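Local structure of polyhedrin (Antheraea mylitta cypovirus 4, 5A9C) at residues Val40-Gln45 / Val82-Asn87. The protein probably forms the crystalline lattice of the viral occlusion bodies, the polyhedra, of this insect cypovirus. Sequence-based numbering, arbitrary orientation.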
ATOM      1  N   VAL A  40       1.432  -7.366  14.723  1.00 15.81           N
ATOM      2  CA  VAL A  40       0.656  -6.321  15.370  1.00 17.08           C
ATOM      3  C   VAL A  40      -0.813  -6.569  15.088  1.00 17.92           C
ATOM      4  O   VAL A  40      -1.200  -6.817  13.946  1.00 18.46           O
ATOM      5  CB  VAL A  40       1.056  -4.922  14.869  1.00 12.13           C
ATOM      6  CG1 VAL A  40       0.102  -3.866  15.411  1.00 18.58           C
ATOM      7  CG2 VAL A  40       2.480  -4.605  15.284  1.00 13.43           C
ATOM      8  N   VAL A  41      -1.625  -6.530  16.136  1.00 15.79           N
ATOM      9  CA  VAL A  41      -3.051  -6.745  15.982  1.00 15.52           C
ATOM     10  C   VAL A  41      -3.838  -5.615  16.621  1.00 11.99           C
ATOM     11  O   VAL A  41      -3.571  -5.219  17.759  1.00 16.39           O
ATOM     12  CB  VAL A  41      -3.495  -8.081  16.600  1.00 18.17           C
ATOM     13  CG1 VAL A  41      -4.972  -8.325  16.320  1.00 15.27           C
ATOM     14  CG2 VAL A  41      -2.642  -9.228  16.059  1.00 13.69           C
ATOM     15  N   VAL A  42      -4.807  -5.095  15.877  1.00 14.70           N
ATOM     16  CA  VAL A  42      -5.720  -4.093  16.394  1.00 15.60           C
ATOM     17  C   VAL A  42      -7.078  -4.750  16.621  1.00 17.06           C
ATOM     18  O   VAL A  42      -7.758  -5.136  15.668  1.00 19.22           O
ATOM     19  CB  VAL A  42      -5.872  -2.911  15.418  1.00 15.21           C
ATOM     20  CG1 VAL A  42      -6.809  -1.855  16.000  1.00 20.84           C
ATOM     21  CG2 VAL A  42      -4.511  -2.307  15.097  1.00 15.92           C
ATOM     22  N   PHE A  43      -7.458  -4.896  17.886  1.00 17.31           N
ATOM     23  CA  PHE A  43      -8.731  -5.513  18.244  1.00 15.27           C
ATOM     24  C   PHE A  43      -9.770  -4.432  18.484  1.00 20.32           C
ATOM     25  O   PHE A  43      -9.653  -3.672  19.440  1.00 18.33           O
ATOM     26  CB  PHE A  43      -8.596  -6.323  19.537  1.00 18.46           C
ATOM     27  CG  PHE A  43      -7.699  -7.519  19.432  1.00 19.55           C
ATOM     28  CD1 PHE A  43      -8.176  -8.715  18.922  1.00 20.71           C
ATOM     29  CD2 PHE A  43      -6.390  -7.463  19.885  1.00 18.37           C
ATOM     30  CE1 PHE A  43      -7.358  -9.826  18.845  1.00 16.58           C
ATOM     31  CE2 PHE A  43      -5.567  -8.569  19.811  1.00 17.06           C
ATOM     32  CZ  PHE A  43      -6.054  -9.755  19.294  1.00 18.00           C
ATOM     33  N   ALA A  44     -10.787  -4.368  17.631  1.00 19.62           N
ATOM     34  CA  ALA A  44     -11.871  -3.403  17.810  1.00 24.00           C
ATOM     35  C   ALA A  44     -13.001  -4.006  18.641  1.00 19.37           C
ATOM     36  O   ALA A  44     -13.480  -5.099  18.343  1.00 18.26           O
ATOM     37  CB  ALA A  44     -12.396  -2.927  16.459  1.00 20.92           C
ATOM     38  N   GLN A  45     -13.417  -3.290  19.682  1.00 20.10           N
ATOM     39  CA  GLN A  45     -14.498  -3.744  20.554  1.00 24.27           C
ATOM     40  C   GLN A  45     -15.787  -2.973  20.283  1.00 21.70           C
ATOM     41  O   GLN A  45     -15.790  -1.744  20.269  1.00 22.59           O
ATOM     42  CB  GLN A  45     -14.108  -3.570  22.024  1.00 19.46           C
ATOM     43  CG  GLN A  45     -15.249  -3.831  22.996  1.00 19.55           C
ATOM     44  CD  GLN A  45     -14.966  -3.313  24.391  1.00 21.49           C
ATOM     45  OE1 GLN A  45     -14.142  -2.419  24.580  1.00 26.80           O
ATOM     46  NE2 GLN A  45     -15.649  -3.876  25.380  1.00 32.85           N
ATOM     47  N   VAL A  82     -10.119   0.284  20.891  1.00 17.72           N
ATOM     48  CA  VAL A  82      -9.293  -0.789  20.351  1.00 12.26           C
ATOM     49  C   VAL A  82      -8.232  -1.237  21.341  1.00 18.27           C
ATOM     50  O   VAL A  82      -7.749  -0.451  22.155  1.00 18.70           O
ATOM     51  CB  VAL A  82      -8.585  -0.379  19.034  1.00 16.76           C
ATOM     52  CG1 VAL A  82      -9.597  -0.217  17.909  1.00 17.25           C
ATOM     53  CG2 VAL A  82      -7.768   0.898  19.228  1.00 14.43           C
ATOM     54  N   ILE A  83      -7.884  -2.515  21.273  1.00 18.68           N
ATOM     55  CA  ILE A  83      -6.711  -3.018  21.961  1.00 18.60           C
ATOM     56  C   ILE A  83      -5.654  -3.213  20.892  1.00 17.90           C
ATOM     57  O   ILE A  83      -5.853  -3.983  19.951  1.00 20.75           O
ATOM     58  CB  ILE A  83      -6.974  -4.363  22.670  1.00 15.05           C
ATOM     59  CG1 ILE A  83      -8.043  -4.212  23.757  1.00 15.35           C
ATOM     60  CG2 ILE A  83      -5.683  -4.912  23.270  1.00 13.07           C
ATOM     61  CD1 ILE A  83      -9.462  -4.158  23.231  1.00 26.13           C
ATOM     62  N   VAL A  84      -4.549  -2.489  21.011  1.00 15.71           N
ATOM     63  CA  VAL A  84      -3.468  -2.621  20.048  1.00 19.54           C
ATOM     64  C   VAL A  84      -2.380  -3.506  20.640  1.00 15.49           C
ATOM     65  O   VAL A  84      -1.795  -3.183  21.675  1.00 16.25           O
ATOM     66  CB  VAL A  84      -2.888  -1.254  19.632  1.00 17.47           C
ATOM     67  CG1 VAL A  84      -1.823  -1.442  18.559  1.00 13.98           C
ATOM     68  CG2 VAL A  84      -3.991  -0.348  19.114  1.00 17.60           C
ATOM     69  N   SER A  85      -2.134  -4.633  19.982  1.00 17.56           N
ATOM     70  CA  SER A  85      -1.187  -5.630  20.459  1.00 18.21           C
ATOM     71  C   SER A  85       0.088  -5.604  19.621  1.00 13.42           C
ATOM     72  O   SER A  85       0.045  -5.847  18.417  1.00 18.43           O
ATOM     73  CB  SER A  85      -1.827  -7.018  20.397  1.00 18.72           C
ATOM     74  OG  SER A  85      -0.914  -8.032  20.781  1.00 16.68           O
ATOM     75  N   PHE A  86       1.217  -5.303  20.262  1.00 13.26           N
ATOM     76  CA  PHE A  86       2.517  -5.256  19.589  1.00 16.53           C
ATOM     77  C   PHE A  86       3.332  -6.493  19.955  1.00 15.63           C
ATOM     78  O   PHE A  86       3.537  -6.771  21.134  1.00 15.91           O
ATOM     79  CB  PHE A  86       3.312  -4.025  20.038  1.00 13.58           C
ATOM     80  CG  PHE A  86       2.727  -2.708  19.605  1.00 15.28           C
ATOM     81  CD1 PHE A  86       1.769  -2.071  20.377  1.00 16.88           C
ATOM     82  CD2 PHE A  86       3.175  -2.084  18.451  1.00 17.83           C
ATOM     83  CE1 PHE A  86       1.243  -0.846  19.988  1.00 17.74           C
ATOM     84  CE2 PHE A  86       2.659  -0.861  18.057  1.00 14.88           C
ATOM     85  CZ  PHE A  86       1.691  -0.239  18.827  1.00 15.44           C
ATOM     86  N   ASN A  87       3.821  -7.226  18.960  1.00 15.64           N
ATOM     87  CA  ASN A  87       4.570  -8.447  19.248  1.00 21.88           C
ATOM     88  C   ASN A  87       5.784  -8.650  18.347  1.00 16.06           C
ATOM     89  O   ASN A  87       5.702  -8.494  17.127  1.00 15.08           O
ATOM     90  CB  ASN A  87       3.650  -9.672  19.178  1.00 16.89           C
ATOM     91  CG  ASN A  87       2.364  -9.485  19.966  1.00 14.13           C
ATOM     92  OD1 ASN A  87       2.271  -9.868  21.133  1.00 17.28           O
ATOM     93  ND2 ASN A  87       1.367  -8.884  19.331  1.00 11.88           N
TER
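Two central strands of the large antiparallel sheet of the polyhedrin fold pair here, Val41 facing Ser85 and Phe43 facing Ile83 as the hydrogen-bonded pairs. Val41 N reaches Ser85 O at 2.9 Å and Ser85 N returns to Val41 O at 2.7 Å; Phe43 and Ile83 exchange the same two bonds, that from Phe43 N to Ile83 O being almost straight (177°). Residues of the alternating non-hydrogen-bonded pairs turn their CA-H groups to the same carbonyls: Val82 CA lies 3.0 Å from Phe43 O, and Val40 CA comes close to Ser85 O.

On the face carrying Val40, Val42 and Ala44, the side chains that meet are all apolar. Val42 CG1, anti to its backbone N (chi1 -179°), meets Val82 CG1 at 3.8 Å on a diagonal, while Val40 lies beside Phe86 with CG2 4.1 Å from ring atom CD2. On the other face the Phe43 ring turns its edge to the opposite strand, CE2 coming 4.1 Å from Ser85 CB, and takes Val41 CG1 over one face near the rim. Asn87 ND2 donates to Ser85 OG at 2.8 Å, and that hydroxyl is also bonded to the backbone O of Ala198, so this buried polar group is gripped twice.

Strand 51-58 bonds to the far edge of 40-45, and strand 133-139 flanks 82-87. Strand 145-151 of the three-stranded sheet packs on Val40 and Phe86, while on the other face of the sheet Tyr199 meets the Phe43 ring edge-to-face.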